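Local coordinates for putative glyoxalase superfamily protein (Ralstonia eutropha, PDB 3IUZ), which probably acts as an iron(II)-dependent dioxygenase that decarboxylates 2-oxoadipate to 2-hydroxyglutarate, at residues P170-L179 with D192-C203; L107-G116 with G127-A135. One frame throughout, in Å; residues are numbered along the deposited sequence. Where two conformers were deposited one is given.

Interaction 1: residues P170-L179 with D192-C203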
# COMPACT_ATOMS: atom_id res chain seq x y z
N PRO A 170 11.44 10.78 -2.01
CA PRO A 170 10.54 11.42 -1.05
C PRO A 170 10.91 11.32 0.43
O PRO A 170 10.32 12.01 1.26
CB PRO A 170 9.23 10.64 -1.29
CG PRO A 170 9.76 9.25 -1.51
CD PRO A 170 10.94 9.45 -2.39
N LEU A 171 11.88 10.49 0.76
CA LEU A 171 12.23 10.25 2.18
C LEU A 171 13.21 11.32 2.68
O LEU A 171 14.41 11.18 2.53
CB LEU A 171 12.83 8.86 2.32
CG LEU A 171 12.94 8.38 3.79
CD1 LEU A 171 11.60 8.17 4.42
CD2 LEU A 171 13.77 7.08 3.87
N THR A 172 12.69 12.35 3.30
CA THR A 172 13.43 13.55 3.60
C THR A 172 14.42 13.30 4.78
O THR A 172 14.29 12.30 5.50
CB THR A 172 12.49 14.68 3.99
OG1 THR A 172 11.96 14.44 5.30
CG2 THR A 172 11.36 14.91 2.94
N PRO A 173 15.34 14.24 5.01
CA PRO A 173 16.27 14.07 6.13
C PRO A 173 15.60 14.05 7.48
O PRO A 173 16.03 13.34 8.38
CB PRO A 173 17.19 15.27 6.03
CG PRO A 173 16.98 15.88 4.66
CD PRO A 173 15.78 15.28 4.06
N ARG A 174 14.57 14.86 7.64
CA ARG A 174 13.81 14.88 8.86
C ARG A 174 13.08 13.54 9.04
O ARG A 174 12.98 13.04 10.16
CB ARG A 174 12.82 16.04 8.83
CG ARG A 174 11.96 16.12 10.06
CD ARG A 174 12.74 16.58 11.29
NE ARG A 174 11.83 16.68 12.43
CZ ARG A 174 12.19 16.68 13.70
NH1 ARG A 174 13.49 16.64 14.07
NH2 ARG A 174 11.27 16.71 14.61
N ALA A 175 12.56 12.99 7.94
CA ALA A 175 11.86 11.70 7.99
C ALA A 175 12.86 10.64 8.51
O ALA A 175 12.53 9.82 9.37
CB ALA A 175 11.31 11.27 6.59
N GLN A 176 14.05 10.66 7.95
CA GLN A 176 15.07 9.67 8.35
C GLN A 176 15.54 9.87 9.76
O GLN A 176 15.82 8.90 10.44
CB GLN A 176 16.24 9.70 7.38
CG GLN A 176 15.85 9.24 5.98
CD GLN A 176 17.02 9.18 5.01
OE1 GLN A 176 18.04 8.48 5.25
NE2 GLN A 176 16.85 9.83 3.84
N THR A 177 15.65 11.14 10.19
CA THR A 177 15.98 11.44 11.57
C THR A 177 15.01 10.77 12.55
O THR A 177 15.43 10.07 13.53
CB THR A 177 15.94 12.97 11.81
OG1 THR A 177 16.92 13.60 10.97
CG2 THR A 177 16.20 13.31 13.30
N LEU A 178 13.72 10.91 12.28
CA LEU A 178 12.69 10.42 13.22
C LEU A 178 12.56 8.88 13.17
O LEU A 178 12.37 8.23 14.20
CB LEU A 178 11.32 11.11 12.93
CG LEU A 178 11.29 12.63 13.25
CD1 LEU A 178 9.94 13.31 12.84
CD2 LEU A 178 11.58 12.84 14.76
N LEU A 179 12.68 8.34 11.96
CA LEU A 179 12.68 6.91 11.73
C LEU A 179 13.76 6.17 12.56
O LEU A 179 13.50 5.18 13.22
CB LEU A 179 12.93 6.68 10.25
CG LEU A 179 12.34 5.45 9.61
CD1 LEU A 179 10.93 5.24 10.15
CD2 LEU A 179 12.43 5.63 8.05
N ASP A 192 6.10 13.86 17.61
CA ASP A 192 7.12 13.45 16.65
C ASP A 192 6.65 12.26 15.81
O ASP A 192 6.98 12.16 14.64
CB ASP A 192 8.46 13.10 17.31
CG ASP A 192 9.25 14.32 17.80
OD1 ASP A 192 8.81 15.47 17.58
OD2 ASP A 192 10.33 14.09 18.40
N GLY A 193 5.91 11.36 16.41
CA GLY A 193 5.31 10.26 15.66
C GLY A 193 4.30 10.71 14.62
O GLY A 193 4.26 10.16 13.52
N ALA A 194 3.47 11.68 15.00
CA ALA A 194 2.50 12.29 14.10
C ALA A 194 3.25 12.99 12.97
O ALA A 194 2.83 12.89 11.81
CB ALA A 194 1.60 13.31 14.85
N GLU A 195 4.37 13.66 13.30
CA GLU A 195 5.17 14.33 12.27
C GLU A 195 5.76 13.30 11.34
O GLU A 195 5.67 13.45 10.10
CB GLU A 195 6.27 15.18 12.90
CG GLU A 195 7.17 15.86 11.88
CD GLU A 195 8.30 16.64 12.53
OE1 GLU A 195 8.42 16.70 13.80
OE2 GLU A 195 9.09 17.21 11.76
N LEU A 196 6.33 12.22 11.89
CA LEU A 196 6.90 11.15 11.02
C LEU A 196 5.88 10.57 10.05
O LEU A 196 6.15 10.39 8.84
CB LEU A 196 7.50 10.02 11.88
CG LEU A 196 8.03 8.82 11.14
CD1 LEU A 196 9.11 9.23 10.15
CD2 LEU A 196 8.55 7.71 12.16
N ILE A 197 4.69 10.28 10.56
CA ILE A 197 3.64 9.73 9.69
C ILE A 197 3.37 10.69 8.52
O ILE A 197 3.29 10.28 7.36
CB ILE A 197 2.35 9.43 10.47
CG1 ILE A 197 2.58 8.27 11.41
CG2 ILE A 197 1.14 9.20 9.53
CD1 ILE A 197 1.49 8.18 12.55
N GLY A 198 3.25 11.97 8.82
CA GLY A 198 3.02 12.99 7.79
C GLY A 198 4.10 12.99 6.71
O GLY A 198 3.82 13.27 5.55
N LEU A 199 5.33 12.68 7.11
CA LEU A 199 6.47 12.74 6.20
C LEU A 199 6.57 11.46 5.44
O LEU A 199 7.11 11.46 4.33
CB LEU A 199 7.77 12.97 6.95
CG LEU A 199 7.94 14.35 7.59
CD1 LEU A 199 9.17 14.33 8.56
CD2 LEU A 199 8.08 15.39 6.47
N LEU A 200 6.05 10.38 6.01
CA LEU A 200 6.14 9.10 5.31
C LEU A 200 5.04 8.92 4.28
O LEU A 200 5.25 8.24 3.27
CB LEU A 200 6.10 7.92 6.28
CG LEU A 200 7.31 7.80 7.22
CD1 LEU A 200 7.15 6.57 8.14
CD2 LEU A 200 8.65 7.71 6.41
N VAL A 201 3.86 9.49 4.54
CA VAL A 201 2.73 9.26 3.65
C VAL A 201 3.04 9.63 2.17
O VAL A 201 2.70 8.84 1.26
CB VAL A 201 1.45 9.92 4.19
CG1 VAL A 201 0.39 10.08 3.07
CG2 VAL A 201 0.92 9.12 5.42
N PRO A 202 3.74 10.75 1.93
CA PRO A 202 4.08 11.09 0.53
C PRO A 202 5.07 10.17 -0.17
O PRO A 202 5.24 10.31 -1.39
CB PRO A 202 4.62 12.54 0.65
CG PRO A 202 3.94 13.08 1.87
CD PRO A 202 4.04 11.88 2.82
N CYS A 203 5.68 9.20 0.53
CA CYS A 203 6.52 8.20 -0.13
C CYS A 203 5.69 7.19 -0.91
O CYS A 203 6.18 6.54 -1.86
CB CYS A 203 7.38 7.43 0.91
SG CYS A 203 8.49 8.49 1.89
O HOH W 1 9.79 11.76 3.81
O HOH W 2 10.67 17.48 17.57

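Interaction 2: residues L107-G116 with G127-A135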
# COMPACT_ATOMS: atom_id res chain seq x y z
N LEU A 107 10.25 0.52 6.20
CA LEU A 107 9.49 -0.45 6.97
C LEU A 107 10.33 -1.11 8.07
O LEU A 107 9.80 -1.47 9.11
CB LEU A 107 8.95 -1.58 6.05
CG LEU A 107 8.04 -1.08 4.92
CD1 LEU A 107 7.55 -2.14 3.97
CD2 LEU A 107 6.85 -0.32 5.51
N ARG A 108 11.63 -1.30 7.80
CA ARG A 108 12.51 -2.01 8.73
C ARG A 108 12.63 -1.21 10.03
O ARG A 108 12.33 -1.74 11.07
CB ARG A 108 13.85 -2.33 8.09
CG ARG A 108 13.75 -3.35 6.98
CD ARG A 108 13.53 -4.78 7.45
NE ARG A 108 14.75 -5.32 8.00
CZ ARG A 108 14.93 -5.83 9.20
NH1 ARG A 108 13.94 -5.92 10.08
NH2 ARG A 108 16.15 -6.23 9.55
N PRO A 109 12.99 0.08 9.97
CA PRO A 109 13.05 0.81 11.24
C PRO A 109 11.66 1.04 11.91
O PRO A 109 11.58 1.24 13.12
CB PRO A 109 13.69 2.14 10.83
CG PRO A 109 13.45 2.23 9.33
CD PRO A 109 13.57 0.87 8.86
N LEU A 110 10.57 1.00 11.15
CA LEU A 110 9.23 0.96 11.75
C LEU A 110 8.92 -0.31 12.56
O LEU A 110 7.99 -0.30 13.35
CB LEU A 110 8.15 1.10 10.72
CG LEU A 110 7.95 2.51 10.14
CD1 LEU A 110 6.90 2.46 8.95
CD2 LEU A 110 7.57 3.60 11.19
N GLY A 111 9.69 -1.37 12.33
CA GLY A 111 9.52 -2.61 13.07
C GLY A 111 9.09 -3.81 12.23
O GLY A 111 8.79 -4.85 12.77
N TYR A 112 9.01 -3.66 10.90
CA TYR A 112 8.68 -4.79 10.03
C TYR A 112 9.90 -5.70 9.76
O TYR A 112 11.05 -5.26 9.76
CB TYR A 112 8.09 -4.33 8.68
CG TYR A 112 6.73 -3.69 8.83
CD1 TYR A 112 6.62 -2.33 9.12
CD2 TYR A 112 5.56 -4.43 8.65
CE1 TYR A 112 5.37 -1.73 9.25
CE2 TYR A 112 4.32 -3.85 8.82
CZ TYR A 112 4.23 -2.50 9.10
OH TYR A 112 3.01 -1.90 9.26
N ARG A 113 9.59 -6.98 9.46
CA ARG A 113 10.54 -7.97 9.04
C ARG A 113 10.00 -8.68 7.84
O ARG A 113 8.80 -8.89 7.73
CB ARG A 113 10.72 -9.03 10.12
CG ARG A 113 11.31 -8.48 11.39
CD ARG A 113 11.33 -9.58 12.45
NE ARG A 113 11.95 -9.08 13.67
CZ ARG A 113 11.71 -9.57 14.89
NH1 ARG A 113 10.83 -10.56 15.07
NH2 ARG A 113 12.35 -9.05 15.95
N LEU A 114 10.89 -9.10 6.96
CA LEU A 114 10.53 -9.94 5.83
C LEU A 114 9.79 -11.15 6.33
O LEU A 114 10.24 -11.83 7.26
CB LEU A 114 11.79 -10.37 5.07
CG LEU A 114 11.58 -11.25 3.85
CD1 LEU A 114 10.88 -10.47 2.74
CD2 LEU A 114 12.96 -11.83 3.47
N ASN A 115 8.63 -11.42 5.76
CA ASN A 115 7.85 -12.58 6.17
C ASN A 115 7.61 -13.62 5.06
O ASN A 115 7.04 -14.65 5.33
CB ASN A 115 6.52 -12.11 6.74
CG ASN A 115 5.84 -13.14 7.61
OD1 ASN A 115 6.47 -13.70 8.49
ND2 ASN A 115 4.53 -13.34 7.41
N GLY A 116 8.02 -13.35 3.82
CA GLY A 116 7.74 -14.27 2.73
C GLY A 116 8.31 -13.74 1.42
O GLY A 116 8.36 -12.52 1.21
N GLY A 127 7.63 -10.59 -5.52
CA GLY A 127 6.90 -10.05 -4.39
C GLY A 127 7.44 -10.53 -3.07
O GLY A 127 7.92 -11.66 -2.98
N ARG A 128 7.39 -9.66 -2.07
CA ARG A 128 7.84 -9.99 -0.70
C ARG A 128 6.86 -9.42 0.30
O ARG A 128 6.37 -8.30 0.14
CB ARG A 128 9.23 -9.41 -0.45
CG ARG A 128 10.29 -9.98 -1.33
CD ARG A 128 11.71 -9.49 -1.01
NE ARG A 128 12.75 -10.03 -1.93
CZ ARG A 128 13.07 -9.52 -3.12
NH1 ARG A 128 12.42 -8.49 -3.63
NH2 ARG A 128 14.06 -10.06 -3.82
N SER A 129 6.57 -10.17 1.34
CA SER A 129 5.71 -9.66 2.39
C SER A 129 6.52 -9.27 3.63
O SER A 129 7.57 -9.88 3.92
CB SER A 129 4.66 -10.69 2.75
OG SER A 129 5.29 -11.83 3.32
N TYR A 130 6.03 -8.23 4.30
CA TYR A 130 6.61 -7.64 5.52
C TYR A 130 5.56 -7.63 6.62
O TYR A 130 4.48 -7.04 6.47
CB TYR A 130 7.12 -6.20 5.23
CG TYR A 130 8.33 -6.30 4.38
CD1 TYR A 130 9.56 -6.58 4.95
CD2 TYR A 130 8.22 -6.34 2.97
CE1 TYR A 130 10.71 -6.76 4.16
CE2 TYR A 130 9.32 -6.53 2.17
CZ TYR A 130 10.58 -6.75 2.76
OH TYR A 130 11.66 -6.98 1.96
N ALA A 131 5.89 -8.26 7.75
CA ALA A 131 5.00 -8.30 8.91
C ALA A 131 5.65 -7.61 10.06
O ALA A 131 6.86 -7.70 10.26
CB ALA A 131 4.65 -9.77 9.33
N HIS A 132 4.82 -6.99 10.88
CA HIS A 132 5.32 -6.23 12.01
C HIS A 132 5.71 -7.12 13.18
O HIS A 132 4.91 -7.93 13.68
CB HIS A 132 4.33 -5.16 12.44
CG HIS A 132 4.98 -4.07 13.19
ND1 HIS A 132 5.28 -4.19 14.53
CD2 HIS A 132 5.47 -2.86 12.80
CE1 HIS A 132 5.93 -3.10 14.93
NE2 HIS A 132 6.03 -2.26 13.91
N ALA A 133 6.94 -6.94 13.65
CA ALA A 133 7.50 -7.82 14.71
C ALA A 133 6.69 -7.73 16.00
O ALA A 133 6.71 -8.66 16.77
CB ALA A 133 8.98 -7.47 15.00
N ASP A 134 5.99 -6.63 16.26
CA ASP A 134 5.31 -6.46 17.54
C ASP A 134 3.88 -6.98 17.54
O ASP A 134 3.29 -7.14 18.61
CB ASP A 134 5.31 -5.00 18.03
CG ASP A 134 6.69 -4.43 18.23
OD1 ASP A 134 7.66 -5.18 18.52
OD2 ASP A 134 6.82 -3.18 18.13
N ALA A 135 3.30 -7.22 16.38
CA ALA A 135 1.91 -7.69 16.27
C ALA A 135 1.71 -8.19 14.84
O ALA A 135 0.97 -7.56 14.06
CB ALA A 135 0.91 -6.52 16.61
O HOH W 3 3.63 -13.25 4.65

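Interaction 1: residues P170-L179 with D192-C203
Arg174 grips Glu195 side-on in a salt bridge, each of two nitrogens taking a different carboxylate oxygen. NE of Arg174 lies 2.9 Å from OE2 of Glu195, and NH2 lies 3.0 Å from its OE1 along a nearly straight bond. Both oxygens stay close to the guanidinium plane, but the carboxylate is turned 37° against it, and OE2 is met from above its own plane. A bend at chi2 of Arg174 (72°) accompanies this grip, with CG resting 3.6 Å from CD1 of Leu199 and CD2 of Leu178 over one guanidinium face. Asp192 adds a second acid: its OD1 accepts a hydrogen bond from a water that in turn accepts from NH2 of Arg174.

Beside this charged pair, helices 173-185 and 190-200 form an alpha-alpha hairpin; the short segments cross at -133°, axes 9.3 Å apart. Ala175 sits where the backbones come nearest within the helices, its CB 3.9 Å from CB of Leu199, while Leu178 spreads across Asp192, Glu195 and Leu196.

Ahead of the first helix, CD1 of Leu171 lies alongside CD2 of Leu200 (3.6 Å), and CG of Pro170 meets SG of Cys203 at 3.7 Å. One water accepts from Thr172 N and donates to the carbonyls of Pro170 and Leu199. Thr172 N-caps the helix through OG1, which accepts from Ala175 N. Farther out, Leu171 and Cys203 rest on Ile106 of helix 101-110.

Interaction 2: residues L107-G116 with G127-A135
His132 and Tyr112 meet as a non-hydrogen-bonded antiparallel pair, and the histidine can be followed outward from its backbone. CB lies over the face of the Tyr112 ring, 4.2 Å from its centroid, in a CH-pi contact. With CG anti to the backbone N (chi1 -158°), the imidazole crosses Tyr112 at about a right angle, and CD2 comes 3.7 Å from CE1 of Tyr112. The rings make an edge-to-face pair with planes at 82°, histidine edge toward tyrosine face. ND1 accepts from Asp134 N, and NE2 donates to Leu110 O at 2.8 Å, bent to 143°. Two bonds at separate nitrogens thus fix the ring's rotation, while the carbonyl oxygen of Gly111 lies over one of its faces. Gly111 ends the helix in a Schellman motif, and its carbonyl also takes the N-H of Ala133.

Along the strands, Arg113 and Ala131 exchange backbone bonds as a hydrogen-bonded pair. The guanidinium of Arg113 lies flat over Ala133, whose CB is 3.4 Å from CZ of the arginine; its NE bonds a hexaethylene glycol, probably from crystallisation. Leu114 leans on the Tyr130 ring, CD1 3.7 Å from CZ of the tyrosine, whose hydroxyl bonds Glu100. Beyond, Asn115 and Gly116 both face Ser129 in a classic beta bulge: Asn115 N reaches Ser129 O at 2.6 Å, Gly116 N only weakly. A water accepts from Ser129 OG and Asn115 ND2. Tyr112 OH is held by Asn50 of helix 42-60. Strand 80-87, helix 101-110, this hairpin and strand 141-147 follow the beta-alpha-beta-beta-beta order of the glyoxalase (vicinal oxygen chelate) fold.

How the interactions relate
From the N terminus, interaction 2 comes first: the end of helix 101-110 packs against 127-135 and the strand after it pairs with the same segment, closing a loop of ten residues that holds the tip of the hairpin. The chain then runs through strand 141-147 and helix 154-164 before interaction 1 brings 170-179 against 192-203, closing twelve residues, mostly helical. The two loops stand in series, neither nesting nor crossing. In space they nevertheless meet at Leu110, whose CD1 lies 4.2 Å from CD1 of Leu200. Helix 101-110 therefore joins the helical hairpin of interaction 1 to the mixed sheet containing interaction 2.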